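Local atomic coordinates of putative NADP oxidoreductase BF3122 (Bacteroides fragilis, PDB entry 3D1L), a protein that probably acts as an NADP-dependent oxidoreductase, pairing a Rossmann-type nucleotide-binding domain with a helical domain related to the C-terminal domain of 6-phosphogluconate dehydrogenase, its substrate unknown. Residues B[97-109]-B[166-178]. Residues are numbered along the deposited sequence; the frame is centred on the assembly and turned at random. Where two conformers were deposited one is given.
With MPR (2-mercapto-propion aldehyde), chain E.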
ATOM      1  N   LEU B  97     -38.108   0.609   0.680  1.00 43.26           N
ATOM      2  CA  LEU B  97     -37.157  -0.194  -0.070  1.00 43.37           C
ATOM      3  C   LEU B  97     -36.124  -0.797   0.884  1.00 42.13           C
ATOM      4  O   LEU B  97     -35.484  -0.054   1.644  1.00 42.34           O
ATOM      5  CB  LEU B  97     -36.539   0.709  -1.156  1.00 43.64           C
ATOM      6  CG  LEU B  97     -35.600   0.307  -2.289  1.00 45.74           C
ATOM      7  CD1 LEU B  97     -35.870  -1.086  -2.810  1.00 48.47           C
ATOM      8  CD2 LEU B  97     -35.645   1.333  -3.455  1.00 44.07           C
HETATM    9  N   MSE B  98     -36.001  -2.128   0.908  1.00 41.41           N
HETATM   10  CA  MSE B  98     -34.900  -2.769   1.681  1.00 41.20           C
HETATM   11  C   MSE B  98     -33.781  -3.162   0.756  1.00 40.33           C
HETATM   12  O   MSE B  98     -33.976  -3.940  -0.192  1.00 39.52           O
HETATM   13  CB  MSE B  98     -35.270  -4.026   2.490  1.00 41.63           C
HETATM   14  CG  MSE B  98     -36.705  -4.389   2.616  1.00 46.59           C
HETATM   15 SE   MSE B  98     -37.809  -3.026   3.393  0.50 54.54          SE
HETATM   16  CE  MSE B  98     -36.792  -2.822   5.020  1.00 42.54           C
ATOM     17  N   VAL B  99     -32.609  -2.624   1.041  1.00 39.48           N
ATOM     18  CA  VAL B  99     -31.410  -2.962   0.292  1.00 38.49           C
ATOM     19  C   VAL B  99     -30.317  -3.471   1.217  1.00 39.02           C
ATOM     20  O   VAL B  99     -30.266  -3.132   2.402  1.00 38.29           O
ATOM     21  CB  VAL B  99     -30.898  -1.762  -0.576  1.00 38.97           C
ATOM     22  CG1 VAL B  99     -32.014  -1.237  -1.476  1.00 37.37           C
ATOM     23  CG2 VAL B  99     -30.310  -0.636   0.289  1.00 36.79           C
ATOM     24  N   HIS B 100     -29.454  -4.323   0.681  1.00 39.58           N
ATOM     25  CA  HIS B 100     -28.228  -4.644   1.387  1.00 39.83           C
ATOM     26  C   HIS B 100     -27.040  -4.144   0.593  1.00 39.75           C
ATOM     27  O   HIS B 100     -27.189  -3.716  -0.546  1.00 39.35           O
ATOM     28  CB  HIS B 100     -28.138  -6.119   1.730  1.00 39.04           C
ATOM     29  CG  HIS B 100     -27.990  -7.011   0.552  1.00 40.59           C
ATOM     30  ND1 HIS B 100     -26.804  -7.125  -0.150  1.00 41.27           N
ATOM     31  CD2 HIS B 100     -28.864  -7.858  -0.043  1.00 42.20           C
ATOM     32  CE1 HIS B 100     -26.954  -8.013  -1.119  1.00 39.75           C
ATOM     33  NE2 HIS B 100     -28.193  -8.468  -1.079  1.00 42.68           N
ATOM     34  N   THR B 101     -25.873  -4.169   1.217  1.00 40.21           N
ATOM     35  CA  THR B 101     -24.675  -3.567   0.653  1.00 40.90           C
ATOM     36  C   THR B 101     -23.568  -4.587   0.378  1.00 40.93           C
ATOM     37  O   THR B 101     -22.388  -4.218   0.241  1.00 42.21           O
ATOM     38  CB  THR B 101     -24.133  -2.524   1.611  1.00 40.35           C
ATOM     39  OG1 THR B 101     -23.975  -3.121   2.898  1.00 39.48           O
ATOM     40  CG2 THR B 101     -25.113  -1.369   1.749  1.00 41.17           C
ATOM     41  N   ALA B 102     -23.916  -5.866   0.348  1.00 41.09           N
ATOM     42  CA  ALA B 102     -22.893  -6.902   0.226  1.00 40.78           C
ATOM     43  C   ALA B 102     -22.601  -7.229  -1.227  1.00 41.89           C
ATOM     44  O   ALA B 102     -23.514  -7.359  -2.035  1.00 41.67           O
ATOM     45  CB  ALA B 102     -23.285  -8.128   0.961  1.00 40.01           C
ATOM     46  N   GLY B 103     -21.311  -7.377  -1.541  1.00 42.84           N
ATOM     47  CA  GLY B 103     -20.864  -7.788  -2.869  1.00 43.50           C
ATOM     48  C   GLY B 103     -21.251  -9.215  -3.241  1.00 44.54           C
ATOM     49  O   GLY B 103     -21.521  -9.514  -4.412  1.00 44.33           O
ATOM     50  N   SER B 104     -21.275 -10.107  -2.257  1.00 44.19           N
ATOM     51  CA  SER B 104     -21.368 -11.521  -2.577  1.00 44.00           C
ATOM     52  C   SER B 104     -22.629 -12.149  -1.983  1.00 44.60           C
ATOM     53  O   SER B 104     -22.688 -13.353  -1.794  1.00 45.14           O
ATOM     54  CB  SER B 104     -20.099 -12.262  -2.147  1.00 43.98           C
ATOM     55  OG  SER B 104     -19.001 -11.990  -3.020  1.00 42.41           O
ATOM     56  N   ILE B 105     -23.629 -11.328  -1.687  1.00 44.50           N
ATOM     57  CA  ILE B 105     -24.943 -11.832  -1.292  1.00 44.98           C
ATOM     58  C   ILE B 105     -25.916 -11.535  -2.429  1.00 45.12           C
ATOM     59  O   ILE B 105     -26.007 -10.392  -2.873  1.00 45.38           O
ATOM     60  CB  ILE B 105     -25.448 -11.180   0.008  1.00 44.58           C
ATOM     61  CG1 ILE B 105     -24.577 -11.566   1.201  1.00 45.19           C
ATOM     62  CG2 ILE B 105     -26.895 -11.569   0.307  1.00 44.85           C
ATOM     63  CD1 ILE B 105     -25.030 -10.821   2.498  1.00 45.71           C
ATOM     64  N   PRO B 106     -26.657 -12.553  -2.899  1.00 46.08           N
ATOM     65  CA  PRO B 106     -27.592 -12.311  -4.005  1.00 46.35           C
ATOM     66  C   PRO B 106     -28.720 -11.388  -3.583  1.00 47.12           C
ATOM     67  O   PRO B 106     -29.070 -11.348  -2.396  1.00 47.65           O
ATOM     68  CB  PRO B 106     -28.139 -13.703  -4.327  1.00 46.19           C
ATOM     69  CG  PRO B 106     -27.847 -14.531  -3.158  1.00 46.26           C
ATOM     70  CD  PRO B 106     -26.682 -13.955  -2.436  1.00 45.85           C
HETATM   71  N   MSE B 107     -29.287 -10.643  -4.532  1.00 47.79           N
HETATM   72  CA  MSE B 107     -30.456  -9.807  -4.239  1.00 48.61           C
HETATM   73  C   MSE B 107     -31.645 -10.624  -3.750  1.00 49.12           C
HETATM   74  O   MSE B 107     -32.460 -10.118  -2.978  1.00 49.62           O
HETATM   75  CB  MSE B 107     -30.882  -9.019  -5.470  1.00 48.82           C
HETATM   76  CG  MSE B 107     -32.008  -8.043  -5.217  1.00 48.62           C
HETATM   77 SE   MSE B 107     -32.493  -7.039  -6.807  0.70 49.29          SE
HETATM   78  CE  MSE B 107     -33.327  -8.428  -7.853  1.00 48.28           C
ATOM     79  N   ASN B 108     -31.724 -11.882  -4.182  1.00 49.51           N
ATOM     80  CA  ASN B 108     -32.897 -12.738  -3.916  1.00 50.45           C
ATOM     81  C   ASN B 108     -33.133 -13.071  -2.445  1.00 50.46           C
ATOM     82  O   ASN B 108     -34.181 -13.604  -2.108  1.00 51.36           O
ATOM     83  CB  ASN B 108     -32.889 -14.026  -4.775  1.00 50.34           C
ATOM     84  CG  ASN B 108     -31.724 -14.973  -4.434  1.00 51.94           C
ATOM     85  OD1 ASN B 108     -31.174 -14.943  -3.330  1.00 54.12           O
ATOM     86  ND2 ASN B 108     -31.351 -15.817  -5.392  1.00 52.45           N
ATOM     87  N   VAL B 109     -32.180 -12.752  -1.571  1.00 50.32           N
ATOM     88  CA  VAL B 109     -32.439 -12.882  -0.138  1.00 49.62           C
ATOM     89  C   VAL B 109     -33.777 -12.257   0.232  1.00 49.27           C
ATOM     90  O   VAL B 109     -34.564 -12.852   0.962  1.00 49.30           O
ATOM     91  CB  VAL B 109     -31.301 -12.307   0.751  1.00 49.73           C
ATOM     92  CG1 VAL B 109     -30.105 -13.087   0.538  1.00 49.91           C
ATOM     93  CG2 VAL B 109     -31.003 -10.819   0.460  1.00 49.70           C
ATOM     94  N   ALA B 166     -25.805  -3.482 -12.197  1.00 39.43           N
ATOM     95  CA  ALA B 166     -25.137  -4.787 -12.323  1.00 39.18           C
ATOM     96  C   ALA B 166     -25.961  -5.882 -11.649  1.00 39.10           C
ATOM     97  O   ALA B 166     -26.632  -5.615 -10.638  1.00 39.80           O
ATOM     98  CB  ALA B 166     -23.700  -4.717 -11.755  1.00 37.74           C
ATOM     99  N   ASP B 167     -25.960  -7.085 -12.211  1.00 38.93           N
ATOM    100  CA  ASP B 167     -26.633  -8.272 -11.658  0.50 39.79           C
ATOM    101  C   ASP B 167     -25.863  -8.874 -10.489  1.00 40.10           C
ATOM    102  O   ASP B 167     -24.688  -8.533 -10.280  1.00 40.06           O
ATOM    103  CB  ASP B 167     -26.736  -9.349 -12.734  0.50 39.75           C
ATOM    104  CG  ASP B 167     -27.888  -9.123 -13.671  0.50 40.68           C
ATOM    105  OD1 ASP B 167     -28.676  -8.173 -13.434  0.50 42.32           O
ATOM    106  OD2 ASP B 167     -28.014  -9.905 -14.639  0.50 40.31           O
ATOM    107  N   SER B 168     -26.481  -9.816  -9.775  1.00 40.17           N
ATOM    108  CA  SER B 168     -25.823 -10.426  -8.626  1.00 41.29           C
ATOM    109  C   SER B 168     -24.582 -11.204  -9.075  1.00 41.96           C
ATOM    110  O   SER B 168     -23.577 -11.279  -8.351  1.00 41.57           O
ATOM    111  CB  SER B 168     -26.794 -11.308  -7.838  1.00 41.39           C
ATOM    112  OG  SER B 168     -27.580 -10.525  -6.941  1.00 42.04           O
ATOM    113  N   GLU B 169     -24.679 -11.743 -10.296  1.00 41.91           N
ATOM    114  CA  GLU B 169     -23.642 -12.546 -10.926  1.00 42.23           C
ATOM    115  C   GLU B 169     -22.444 -11.677 -11.300  1.00 40.78           C
ATOM    116  O   GLU B 169     -21.325 -11.977 -10.916  1.00 40.98           O
ATOM    117  CB  GLU B 169     -24.222 -13.306 -12.140  1.00 41.60           C
ATOM    118  CG  GLU B 169     -23.189 -14.087 -12.958  1.00 43.76           C
ATOM    119  CD  GLU B 169     -23.815 -15.128 -13.897  1.00 45.10           C
ATOM    120  OE1 GLU B 169     -25.024 -15.011 -14.238  1.00 49.49           O
ATOM    121  OE2 GLU B 169     -23.091 -16.072 -14.308  1.00 49.25           O
ATOM    122  N   GLN B 170     -22.668 -10.589 -12.025  1.00 40.46           N
ATOM    123  CA  GLN B 170     -21.589  -9.627 -12.266  1.00 39.55           C
ATOM    124  C   GLN B 170     -20.976  -9.145 -10.948  1.00 39.76           C
ATOM    125  O   GLN B 170     -19.768  -8.960 -10.864  1.00 40.85           O
ATOM    126  CB  GLN B 170     -22.081  -8.409 -13.048  1.00 39.73           C
ATOM    127  CG  GLN B 170     -22.468  -8.602 -14.531  1.00 39.93           C
ATOM    128  CD  GLN B 170     -23.236  -7.384 -15.073  1.00 39.28           C
ATOM    129  OE1 GLN B 170     -24.124  -6.861 -14.398  1.00 38.35           O
ATOM    130  NE2 GLN B 170     -22.877  -6.921 -16.272  1.00 35.06           N
ATOM    131  N   ARG B 171     -21.799  -8.923  -9.928  1.00 39.14           N
ATOM    132  CA  ARG B 171     -21.327  -8.271  -8.694  1.00 39.39           C
ATOM    133  C   ARG B 171     -20.429  -9.230  -7.873  1.00 39.16           C
ATOM    134  O   ARG B 171     -19.423  -8.831  -7.297  1.00 38.04           O
ATOM    135  CB  ARG B 171     -22.510  -7.734  -7.872  1.00 38.40           C
ATOM    136  CG  ARG B 171     -22.109  -6.982  -6.596  1.00 40.96           C
ATOM    137  CD  ARG B 171     -23.304  -6.482  -5.782  1.00 40.36           C
ATOM    138  NE  ARG B 171     -24.156  -7.558  -5.260  1.00 41.23           N
ATOM    139  CZ  ARG B 171     -25.340  -7.888  -5.770  1.00 42.01           C
ATOM    140  NH1 ARG B 171     -25.826  -7.218  -6.811  1.00 41.36           N
ATOM    141  NH2 ARG B 171     -26.044  -8.878  -5.226  1.00 42.75           N
ATOM    142  N   LYS B 172     -20.796 -10.503  -7.842  1.00 39.62           N
ATOM    143  CA  LYS B 172     -19.930 -11.504  -7.240  1.00 40.41           C
ATOM    144  C   LYS B 172     -18.558 -11.515  -7.902  1.00 39.66           C
ATOM    145  O   LYS B 172     -17.545 -11.536  -7.216  1.00 39.87           O
ATOM    146  CB  LYS B 172     -20.549 -12.901  -7.300  1.00 40.61           C
ATOM    147  CG  LYS B 172     -20.934 -13.436  -5.951  1.00 43.40           C
ATOM    148  CD  LYS B 172     -20.661 -14.955  -5.817  1.00 46.39           C
ATOM    149  CE  LYS B 172     -21.493 -15.772  -6.813  1.00 44.99           C
ATOM    150  NZ  LYS B 172     -21.108 -17.225  -6.780  1.00 47.60           N
ATOM    151  N   SER B 173     -18.553 -11.504  -9.233  1.00 39.20           N
ATOM    152  CA  SER B 173     -17.340 -11.457 -10.039  1.00 38.67           C
ATOM    153  C   SER B 173     -16.445 -10.266  -9.681  1.00 38.24           C
ATOM    154  O   SER B 173     -15.237 -10.414  -9.517  1.00 39.00           O
ATOM    155  CB  SER B 173     -17.723 -11.385 -11.511  1.00 38.26           C
ATOM    156  OG  SER B 173     -18.144 -12.665 -11.974  1.00 39.88           O
ATOM    157  N   LEU B 174     -17.043  -9.085  -9.575  1.00 38.09           N
ATOM    158  CA  LEU B 174     -16.305  -7.877  -9.248  1.00 38.36           C
ATOM    159  C   LEU B 174     -15.742  -7.998  -7.837  1.00 37.99           C
ATOM    160  O   LEU B 174     -14.592  -7.661  -7.595  1.00 38.73           O
ATOM    161  CB  LEU B 174     -17.215  -6.660  -9.355  1.00 37.50           C
ATOM    162  CG  LEU B 174     -17.620  -6.279 -10.777  1.00 38.24           C
ATOM    163  CD1 LEU B 174     -18.854  -5.371 -10.723  1.00 36.19           C
ATOM    164  CD2 LEU B 174     -16.466  -5.584 -11.520  1.00 33.32           C
ATOM    165  N   HIS B 175     -16.560  -8.486  -6.914  1.00 37.18           N
ATOM    166  CA  HIS B 175     -16.132  -8.634  -5.537  1.00 36.69           C
ATOM    167  C   HIS B 175     -14.969  -9.607  -5.410  1.00 36.34           C
ATOM    168  O   HIS B 175     -14.035  -9.363  -4.648  1.00 36.97           O
ATOM    169  CB  HIS B 175     -17.313  -9.026  -4.614  1.00 36.50           C
ATOM    170  CG  HIS B 175     -16.955  -9.049  -3.155  1.00 35.97           C
ATOM    171  ND1 HIS B 175     -17.598  -9.849  -2.235  1.00 34.95           N
ATOM    172  CD2 HIS B 175     -15.994  -8.391  -2.463  1.00 36.67           C
ATOM    173  CE1 HIS B 175     -17.066  -9.672  -1.042  1.00 34.59           C
ATOM    174  NE2 HIS B 175     -16.087  -8.791  -1.148  1.00 36.73           N
ATOM    175  N   LEU B 176     -14.996 -10.699  -6.160  1.00 35.55           N
ATOM    176  CA  LEU B 176     -13.871 -11.638  -6.114  1.00 34.54           C
ATOM    177  C   LEU B 176     -12.578 -10.968  -6.550  1.00 34.82           C
ATOM    178  O   LEU B 176     -11.545 -11.085  -5.884  1.00 35.18           O
ATOM    179  CB  LEU B 176     -14.139 -12.899  -6.952  1.00 34.84           C
ATOM    180  CG  LEU B 176     -12.955 -13.859  -7.185  1.00 34.57           C
ATOM    181  CD1 LEU B 176     -12.539 -14.625  -5.920  1.00 34.46           C
ATOM    182  CD2 LEU B 176     -13.265 -14.839  -8.302  1.00 33.65           C
ATOM    183  N   ALA B 177     -12.638 -10.252  -7.670  1.00 34.33           N
ATOM    184  CA  ALA B 177     -11.486  -9.488  -8.146  1.00 33.48           C
ATOM    185  C   ALA B 177     -11.035  -8.415  -7.134  1.00 32.32           C
ATOM    186  O   ALA B 177      -9.849  -8.149  -6.980  1.00 32.42           O
ATOM    187  CB  ALA B 177     -11.813  -8.869  -9.517  1.00 33.08           C
ATOM    188  N   ALA B 178     -11.993  -7.810  -6.439  1.00 32.31           N
ATOM    189  CA  ALA B 178     -11.715  -6.766  -5.429  1.00 31.15           C
ATOM    190  C   ALA B 178     -11.044  -7.363  -4.216  1.00 30.67           C
ATOM    191  O   ALA B 178     -10.340  -6.669  -3.500  1.00 29.78           O
ATOM    192  CB  ALA B 178     -13.031  -6.056  -5.000  1.00 30.18           C
TER
HETATM  193  C1  MPR E 301     -14.004  -6.358  -0.634  1.00 55.04           C
HETATM  194  O   MPR E 301     -13.730  -7.233   0.235  1.00 53.43           O
HETATM  195  C2  MPR E 301     -13.045  -5.439  -1.328  1.00 54.75           C
HETATM  196  C3  MPR E 301     -13.618  -4.169  -1.940  1.00 54.72           C
HETATM  197  S3  MPR E 301     -12.377  -2.840  -2.020  1.00 56.71           S
HETATM  198  O   HOH W   1     -23.653 -10.802  -5.622  1.00 40.52           O
HETATM  199  O   HOH W   2     -30.299 -12.563  -7.171  1.00 41.69           O
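Polar side chains of one helix meet mainly the backbone, and one serine hydroxyl, of a loop in this contact, where Ser168, Arg171 and His175 at the start of helix 168-198 face residues 102-107, just beyond strand 97-100. Arg171 touches several residues of the loop. Its CG stands anti to the backbone N (chi1 -177°) and the chain bends at chi3, which carries the guanidinium in among the carbonyls of Ala102, Gly103 and Ile105. There Arg171 NH2 donates to Ile105 O at 2.8 Å, the acceptor lying near the guanidinium plane, while Arg171 NE makes a weak bond of 3.3 Å to Ala102 O. The same NH2 also donates to Ser168 OG, and NH1 forms a salt bridge with Glu142, which likewise bonds Ser168 OG. Thus held, Ser168 OG accepts from Met107 N at 3.0 Å, in a fairly straight bond (160°). A water bridges Gly103 O and Ser168 O.

Strand 97-100 belongs to the sheet of the Rossmann-type, presumably nucleotide-binding, domain; helix 168-198 leaves edge strand 163-165 of that same sheet and runs on into the 6PGD_C-like helical domain, so the contact illustrates how such a helix is braced where it departs. Gly103 CA lies 4.1 Å from His175 CG. Beside it, Ser104 OG approaches the ring edge and shares a 2.7 Å hydrogen bond with His175 ND1; His241 of the second subunit bonds the same hydroxyl and meets the His175 ring edge-to-face. The loop thereby helps fix the ring's rotation, leaving NE2 to donate a weak bond to the oxygen of bound 2-mercapto-propion aldehyde. Farther along this ligand, Ala178 CB packs 3.6 Å from MPR C3, in a pocket that Gln124, Thr125, Val179, Cys182 and Asn183 complete.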